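Heavy metal cation tricomponent efflux pump ZneA(CzcA-like) (Cupriavidus metallidurans, PDB 4K0J) probably exports zinc ions in exchange for protons, as an inner-membrane pump of the resistance-nodulation-cell division (RND) superfamily. Local coordinates at residues A363-I375 against F470-I483. Residues are numbered along the deposited sequence; the frame is centred on the assembly and turned at random.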
ATOM      1  N   ALA C 363     -19.005 -43.668   8.285  1.00 72.85           N
ATOM      2  CA  ALA C 363     -19.397 -42.733   7.237  1.00 69.60           C
ATOM      3  C   ALA C 363     -19.320 -41.300   7.743  1.00 71.12           C
ATOM      4  O   ALA C 363     -18.928 -40.391   7.011  1.00 72.69           O
ATOM      5  CB  ALA C 363     -20.799 -43.038   6.735  1.00 66.68           C
ATOM      6  N   VAL C 364     -19.682 -41.104   9.009  1.00 71.08           N
ATOM      7  CA  VAL C 364     -19.711 -39.767   9.596  1.00 71.80           C
ATOM      8  C   VAL C 364     -18.329 -39.149   9.761  1.00 71.64           C
ATOM      9  O   VAL C 364     -18.171 -38.170  10.482  1.00 75.90           O
ATOM     10  CB  VAL C 364     -20.415 -39.753  10.960  1.00 77.19           C
ATOM     11  CG1 VAL C 364     -21.888 -40.093  10.799  1.00 83.49           C
ATOM     12  CG2 VAL C 364     -19.730 -40.719  11.913  1.00 81.04           C
ATOM     13  N   THR C 365     -17.332 -39.727   9.103  1.00 53.93           N
ATOM     14  CA  THR C 365     -16.022 -39.105   9.020  1.00 64.33           C
ATOM     15  C   THR C 365     -16.050 -38.055   7.909  1.00 76.45           C
ATOM     16  O   THR C 365     -15.462 -36.978   8.036  1.00 78.58           O
ATOM     17  CB  THR C 365     -14.927 -40.144   8.727  1.00 60.94           C
ATOM     18  OG1 THR C 365     -14.867 -41.091   9.801  1.00 58.94           O
ATOM     19  CG2 THR C 365     -13.574 -39.468   8.580  1.00 61.72           C
ATOM     20  N   ILE C 366     -16.754 -38.378   6.828  1.00 78.88           N
ATOM     21  CA  ILE C 366     -16.895 -37.479   5.683  1.00 71.82           C
ATOM     22  C   ILE C 366     -17.480 -36.106   6.043  1.00 71.61           C
ATOM     23  O   ILE C 366     -16.880 -35.086   5.715  1.00 66.88           O
ATOM     24  CB  ILE C 366     -17.711 -38.133   4.535  1.00 74.75           C
ATOM     25  CG1 ILE C 366     -17.008 -39.395   4.033  1.00 66.02           C
ATOM     26  CG2 ILE C 366     -17.925 -37.144   3.398  1.00 78.77           C
ATOM     27  CD1 ILE C 366     -17.841 -40.229   3.091  1.00 59.04           C
ATOM     28  N   PRO C 367     -18.645 -36.066   6.722  1.00 78.37           N
ATOM     29  CA  PRO C 367     -19.149 -34.732   7.068  1.00 74.88           C
ATOM     30  C   PRO C 367     -18.313 -34.067   8.158  1.00 68.20           C
ATOM     31  O   PRO C 367     -18.202 -32.840   8.187  1.00 66.35           O
ATOM     32  CB  PRO C 367     -20.560 -35.018   7.588  1.00 78.71           C
ATOM     33  CG  PRO C 367     -20.487 -36.401   8.113  1.00 83.60           C
ATOM     34  CD  PRO C 367     -19.559 -37.127   7.186  1.00 82.13           C
ATOM     35  N   LEU C 368     -17.735 -34.874   9.041  1.00 61.05           N
ATOM     36  CA  LEU C 368     -16.898 -34.350  10.112  1.00 67.67           C
ATOM     37  C   LEU C 368     -15.664 -33.661   9.552  1.00 65.87           C
ATOM     38  O   LEU C 368     -15.372 -32.519   9.901  1.00 75.90           O
ATOM     39  CB  LEU C 368     -16.489 -35.466  11.075  1.00 87.81           C
ATOM     40  CG  LEU C 368     -17.252 -35.556  12.400  1.00103.86           C
ATOM     41  CD1 LEU C 368     -18.755 -35.498  12.178  1.00110.09           C
ATOM     42  CD2 LEU C 368     -16.873 -36.826  13.139  1.00108.60           C
ATOM     43  N   SER C 369     -14.946 -34.357   8.678  1.00 52.23           N
ATOM     44  CA  SER C 369     -13.741 -33.807   8.067  1.00 53.97           C
ATOM     45  C   SER C 369     -14.045 -32.561   7.239  1.00 57.97           C
ATOM     46  O   SER C 369     -13.300 -31.584   7.275  1.00 58.41           O
ATOM     47  CB  SER C 369     -13.055 -34.861   7.199  1.00 60.24           C
ATOM     48  OG  SER C 369     -12.680 -35.983   7.975  1.00 73.91           O
ATOM     49  N   LEU C 370     -15.145 -32.607   6.498  1.00 60.75           N
ATOM     50  CA  LEU C 370     -15.565 -31.476   5.680  1.00 65.95           C
ATOM     51  C   LEU C 370     -15.771 -30.222   6.530  1.00 67.18           C
ATOM     52  O   LEU C 370     -15.270 -29.148   6.196  1.00 64.67           O
ATOM     53  CB  LEU C 370     -16.840 -31.820   4.906  1.00 67.94           C
ATOM     54  CG  LEU C 370     -16.662 -32.393   3.496  1.00 62.05           C
ATOM     55  CD1 LEU C 370     -15.502 -33.383   3.427  1.00 45.76           C
ATOM     56  CD2 LEU C 370     -17.956 -33.042   3.012  1.00 58.28           C
ATOM     57  N   LEU C 371     -16.497 -30.369   7.634  1.00 64.63           N
ATOM     58  CA  LEU C 371     -16.679 -29.269   8.572  1.00 64.42           C
ATOM     59  C   LEU C 371     -15.358 -28.889   9.224  1.00 68.10           C
ATOM     60  O   LEU C 371     -15.138 -27.734   9.592  1.00 56.06           O
ATOM     61  CB  LEU C 371     -17.694 -29.653   9.646  1.00 55.75           C
ATOM     62  CG  LEU C 371     -19.097 -29.851   9.085  1.00 60.97           C
ATOM     63  CD1 LEU C 371     -20.094 -30.168  10.186  1.00 58.82           C
ATOM     64  CD2 LEU C 371     -19.513 -28.609   8.312  1.00 65.14           C
ATOM     65  N   MET C 372     -14.474 -29.872   9.352  1.00 80.20           N
ATOM     66  CA  MET C 372     -13.189 -29.671   9.996  1.00 89.80           C
ATOM     67  C   MET C 372     -12.171 -29.123   9.004  1.00 88.35           C
ATOM     68  O   MET C 372     -11.052 -28.772   9.377  1.00 87.39           O
ATOM     69  CB  MET C 372     -12.705 -30.993  10.586  1.00 99.55           C
ATOM     70  CG  MET C 372     -11.716 -30.863  11.724  1.00103.19           C
ATOM     71  SD  MET C 372     -11.872 -32.270  12.837  1.00115.57           S
ATOM     72  CE  MET C 372     -12.100 -33.603  11.665  1.00105.32           C
ATOM     73  N   ALA C 373     -12.567 -29.053   7.737  1.00 87.29           N
ATOM     74  CA  ALA C 373     -11.707 -28.501   6.697  1.00 77.96           C
ATOM     75  C   ALA C 373     -12.164 -27.098   6.315  1.00 83.39           C
ATOM     76  O   ALA C 373     -11.358 -26.268   5.895  1.00 90.27           O
ATOM     77  CB  ALA C 373     -11.691 -29.407   5.481  1.00 59.74           C
ATOM     78  N   PHE C 374     -13.461 -26.843   6.462  1.00 76.56           N
ATOM     79  CA  PHE C 374     -14.027 -25.528   6.177  1.00 67.87           C
ATOM     80  C   PHE C 374     -13.411 -24.471   7.080  1.00 75.66           C
ATOM     81  O   PHE C 374     -13.032 -23.393   6.623  1.00 63.71           O
ATOM     82  CB  PHE C 374     -15.543 -25.547   6.374  1.00 54.91           C
ATOM     83  CG  PHE C 374     -16.273 -26.393   5.375  1.00 49.41           C
ATOM     84  CD1 PHE C 374     -17.503 -26.946   5.683  1.00 54.70           C
ATOM     85  CD2 PHE C 374     -15.729 -26.635   4.125  1.00 43.36           C
ATOM     86  CE1 PHE C 374     -18.175 -27.723   4.759  1.00 53.68           C
ATOM     87  CE2 PHE C 374     -16.397 -27.410   3.202  1.00 43.38           C
ATOM     88  CZ  PHE C 374     -17.619 -27.954   3.517  1.00 46.52           C
ATOM     89  N   ILE C 375     -13.321 -24.797   8.366  1.00 96.85           N
ATOM     90  CA  ILE C 375     -12.744 -23.903   9.366  1.00107.06           C
ATOM     91  C   ILE C 375     -11.328 -23.462   8.991  1.00104.40           C
ATOM     92  O   ILE C 375     -10.994 -22.276   9.071  1.00107.58           O
ATOM     93  CB  ILE C 375     -12.757 -24.555  10.774  1.00111.46           C
ATOM     94  CG1 ILE C 375     -11.843 -23.793  11.734  1.00109.82           C
ATOM     95  CG2 ILE C 375     -12.351 -26.020  10.697  1.00112.18           C
ATOM     96  CD1 ILE C 375     -11.860 -24.330  13.147  1.00110.08           C
ATOM     97  N   PHE C 470      -6.370 -30.395   4.581  1.00 62.51           N
ATOM     98  CA  PHE C 470      -7.032 -30.196   5.864  1.00 66.38           C
ATOM     99  C   PHE C 470      -7.963 -31.355   6.196  1.00 66.78           C
ATOM    100  O   PHE C 470      -7.904 -31.907   7.293  1.00 66.61           O
ATOM    101  CB  PHE C 470      -7.828 -28.889   5.856  1.00 60.38           C
ATOM    102  CG  PHE C 470      -7.026 -27.694   5.439  1.00 55.21           C
ATOM    103  CD1 PHE C 470      -5.685 -27.593   5.767  1.00 55.50           C
ATOM    104  CD2 PHE C 470      -7.614 -26.672   4.711  1.00 61.70           C
ATOM    105  CE1 PHE C 470      -4.947 -26.495   5.377  1.00 66.86           C
ATOM    106  CE2 PHE C 470      -6.884 -25.570   4.317  1.00 60.39           C
ATOM    107  CZ  PHE C 470      -5.549 -25.479   4.649  1.00 66.60           C
ATOM    108  N   ALA C 471      -8.815 -31.720   5.242  1.00 61.54           N
ATOM    109  CA  ALA C 471      -9.767 -32.805   5.449  1.00 64.26           C
ATOM    110  C   ALA C 471      -9.057 -34.133   5.674  1.00 84.10           C
ATOM    111  O   ALA C 471      -9.587 -35.017   6.339  1.00 93.50           O
ATOM    112  CB  ALA C 471     -10.715 -32.912   4.278  1.00 46.56           C
ATOM    113  N   LEU C 472      -7.859 -34.266   5.114  1.00 91.49           N
ATOM    114  CA  LEU C 472      -7.082 -35.488   5.253  1.00 97.42           C
ATOM    115  C   LEU C 472      -6.549 -35.563   6.670  1.00105.72           C
ATOM    116  O   LEU C 472      -6.645 -36.603   7.328  1.00110.51           O
ATOM    117  CB  LEU C 472      -5.922 -35.505   4.258  1.00 95.64           C
ATOM    118  CG  LEU C 472      -5.508 -36.859   3.681  1.00 98.03           C
ATOM    119  CD1 LEU C 472      -4.905 -37.746   4.753  1.00 99.30           C
ATOM    120  CD2 LEU C 472      -6.696 -37.538   3.023  1.00100.57           C
ATOM    121  N   PHE C 473      -5.988 -34.453   7.139  1.00107.89           N
ATOM    122  CA  PHE C 473      -5.506 -34.386   8.510  1.00109.86           C
ATOM    123  C   PHE C 473      -6.659 -34.583   9.490  1.00 94.94           C
ATOM    124  O   PHE C 473      -6.472 -35.100  10.591  1.00 98.35           O
ATOM    125  CB  PHE C 473      -4.801 -33.059   8.777  1.00119.79           C
ATOM    126  CG  PHE C 473      -4.225 -32.954  10.158  1.00129.26           C
ATOM    127  CD1 PHE C 473      -3.109 -33.695  10.514  1.00133.13           C
ATOM    128  CD2 PHE C 473      -4.802 -32.121  11.100  1.00134.60           C
ATOM    129  CE1 PHE C 473      -2.576 -33.606  11.789  1.00136.27           C
ATOM    130  CE2 PHE C 473      -4.274 -32.027  12.376  1.00139.27           C
ATOM    131  CZ  PHE C 473      -3.160 -32.770  12.720  1.00139.00           C
ATOM    132  N   GLY C 474      -7.852 -34.170   9.076  1.00 77.50           N
ATOM    133  CA  GLY C 474      -9.045 -34.369   9.873  1.00 71.72           C
ATOM    134  C   GLY C 474      -9.443 -35.830   9.910  1.00 67.20           C
ATOM    135  O   GLY C 474      -9.904 -36.330  10.931  1.00 57.62           O
ATOM    136  N   ALA C 475      -9.259 -36.517   8.787  1.00 73.80           N
ATOM    137  CA  ALA C 475      -9.554 -37.941   8.696  1.00 82.81           C
ATOM    138  C   ALA C 475      -8.608 -38.707   9.605  1.00 85.27           C
ATOM    139  O   ALA C 475      -9.003 -39.671  10.268  1.00 78.04           O
ATOM    140  CB  ALA C 475      -9.411 -38.419   7.263  1.00 86.04           C
ATOM    141  N   LEU C 476      -7.354 -38.269   9.624  1.00 91.39           N
ATOM    142  CA  LEU C 476      -6.363 -38.808  10.541  1.00100.04           C
ATOM    143  C   LEU C 476      -6.799 -38.587  11.987  1.00 85.33           C
ATOM    144  O   LEU C 476      -6.836 -39.520  12.786  1.00 76.59           O
ATOM    145  CB  LEU C 476      -5.010 -38.139  10.301  1.00114.03           C
ATOM    146  CG  LEU C 476      -3.924 -38.423  11.338  1.00125.17           C
ATOM    147  CD1 LEU C 476      -3.568 -39.903  11.344  1.00131.24           C
ATOM    148  CD2 LEU C 476      -2.696 -37.565  11.078  1.00127.39           C
ATOM    149  N   LEU C 477      -7.142 -37.344  12.302  1.00 80.20           N
ATOM    150  CA  LEU C 477      -7.523 -36.953  13.655  1.00 76.61           C
ATOM    151  C   LEU C 477      -8.858 -37.564  14.097  1.00 80.59           C
ATOM    152  O   LEU C 477      -9.223 -37.487  15.269  1.00 84.56           O
ATOM    153  CB  LEU C 477      -7.585 -35.425  13.752  1.00 73.87           C
ATOM    154  CG  LEU C 477      -7.578 -34.782  15.141  1.00 77.07           C
ATOM    155  CD1 LEU C 477      -6.221 -34.965  15.806  1.00 85.59           C
ATOM    156  CD2 LEU C 477      -7.945 -33.307  15.057  1.00 70.53           C
ATOM    157  N   VAL C 478      -9.586 -38.167  13.162  1.00 78.35           N
ATOM    158  CA  VAL C 478     -10.871 -38.788  13.478  1.00 69.41           C
ATOM    159  C   VAL C 478     -10.737 -40.297  13.633  1.00 62.82           C
ATOM    160  O   VAL C 478     -11.230 -40.876  14.599  1.00 58.03           O
ATOM    161  CB  VAL C 478     -11.935 -38.485  12.396  1.00 66.18           C
ATOM    162  CG1 VAL C 478     -13.050 -39.521  12.420  1.00 55.21           C
ATOM    163  CG2 VAL C 478     -12.500 -37.088  12.584  1.00 67.01           C
ATOM    164  N   ALA C 479     -10.053 -40.918  12.676  1.00 65.27           N
ATOM    165  CA  ALA C 479      -9.937 -42.371  12.610  1.00 67.41           C
ATOM    166  C   ALA C 479      -9.219 -42.964  13.816  1.00 71.10           C
ATOM    167  O   ALA C 479      -9.495 -44.094  14.225  1.00 66.81           O
ATOM    168  CB  ALA C 479      -9.231 -42.776  11.329  1.00 71.42           C
ATOM    169  N   LEU C 480      -8.292 -42.200  14.380  1.00 81.12           N
ATOM    170  CA  LEU C 480      -7.524 -42.660  15.527  1.00 86.11           C
ATOM    171  C   LEU C 480      -7.848 -41.812  16.753  1.00 90.20           C
ATOM    172  O   LEU C 480      -6.949 -41.379  17.475  1.00 93.33           O
ATOM    173  CB  LEU C 480      -6.028 -42.601  15.218  1.00 82.91           C
ATOM    174  CG  LEU C 480      -5.600 -43.175  13.863  1.00 75.06           C
ATOM    175  CD1 LEU C 480      -4.091 -43.099  13.698  1.00 74.06           C
ATOM    176  CD2 LEU C 480      -6.088 -44.603  13.691  1.00 73.47           C
ATOM    177  N   LEU C 481      -9.140 -41.577  16.978  1.00 86.07           N
ATOM    178  CA  LEU C 481      -9.582 -40.755  18.100  1.00 83.55           C
ATOM    179  C   LEU C 481     -11.061 -40.941  18.427  1.00 79.69           C
ATOM    180  O   LEU C 481     -11.410 -41.454  19.489  1.00 89.75           O
ATOM    181  CB  LEU C 481      -9.283 -39.281  17.827  1.00 89.07           C
ATOM    182  CG  LEU C 481      -8.274 -38.616  18.763  1.00 96.23           C
ATOM    183  CD1 LEU C 481      -7.538 -37.500  18.050  1.00 95.00           C
ATOM    184  CD2 LEU C 481      -8.981 -38.076  19.993  1.00101.72           C
ATOM    185  N   LEU C 482     -11.929 -40.518  17.516  1.00 77.45           N
ATOM    186  CA  LEU C 482     -13.369 -40.606  17.742  1.00 81.29           C
ATOM    187  C   LEU C 482     -13.899 -41.992  17.392  1.00 89.12           C
ATOM    188  O   LEU C 482     -14.913 -42.437  17.928  1.00 91.57           O
ATOM    189  CB  LEU C 482     -14.106 -39.545  16.926  1.00 80.36           C
ATOM    190  CG  LEU C 482     -15.572 -39.340  17.306  1.00 78.50           C
ATOM    191  CD1 LEU C 482     -15.674 -38.822  18.728  1.00 77.11           C
ATOM    192  CD2 LEU C 482     -16.246 -38.390  16.337  1.00 80.51           C
ATOM    193  N   ILE C 483     -13.201 -42.669  16.488  1.00 95.24           N
ATOM    194  CA  ILE C 483     -13.588 -44.012  16.057  1.00 98.76           C
ATOM    195  C   ILE C 483     -13.332 -45.117  17.101  1.00104.22           C
ATOM    196  O   ILE C 483     -14.190 -45.979  17.298  1.00114.78           O
ATOM    197  CB  ILE C 483     -12.958 -44.376  14.689  1.00100.05           C
ATOM    198  CG1 ILE C 483     -13.278 -43.295  13.656  1.00102.33           C
ATOM    199  CG2 ILE C 483     -13.443 -45.736  14.212  1.00 98.23           C
ATOM    200  CD1 ILE C 483     -14.757 -43.022  13.495  1.00104.39           C
TER
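M372 sets CG anti to its backbone N (chi1 -157°) and bends at chi3, which carries the methyl CE in over G474 and against V478. CE lies 3.6 Å from G474 O and equally far from V478 CG2, lying against the glycine, where the partner helix has no side chain. V478, with chi1 158°, divides its two methyls: CG2 goes to M372, while CG1 reaches T365 OG1 at 3.6 Å, the side chains of V478 and T365 sliding past each other in opposite directions. One turn along from M372, L368 crosses L482 at about a right angle, CD2 to CD2 at 3.6 Å.

At the other end small residues bring the backbones together. The CB of A373 packs 3.8 Å from A471 CB and also touches F470 CB, whose side chain also touches I382. S369 and A471 have their CA atoms 4.9 Å apart, and the short helix segments approach to 8.0 Å with their directions 130° apart. F20 and V23 of helix 13-31 cover one flank, touching V478, L482 and M372, so three predicted transmembrane helices meet here.

The two buried hydroxyls look to their own side: S369 OG donates to T365 O at 3.0 Å, from above the carbonyl plane, and the same oxygen accepts S369 N; T365 OG1 makes a weak hydrogen bond with V362 O. With no hydrogen bond or charge pair crossing between them, the two segments meet in this buried part of the RND membrane domain through apolar and van der Waals contacts.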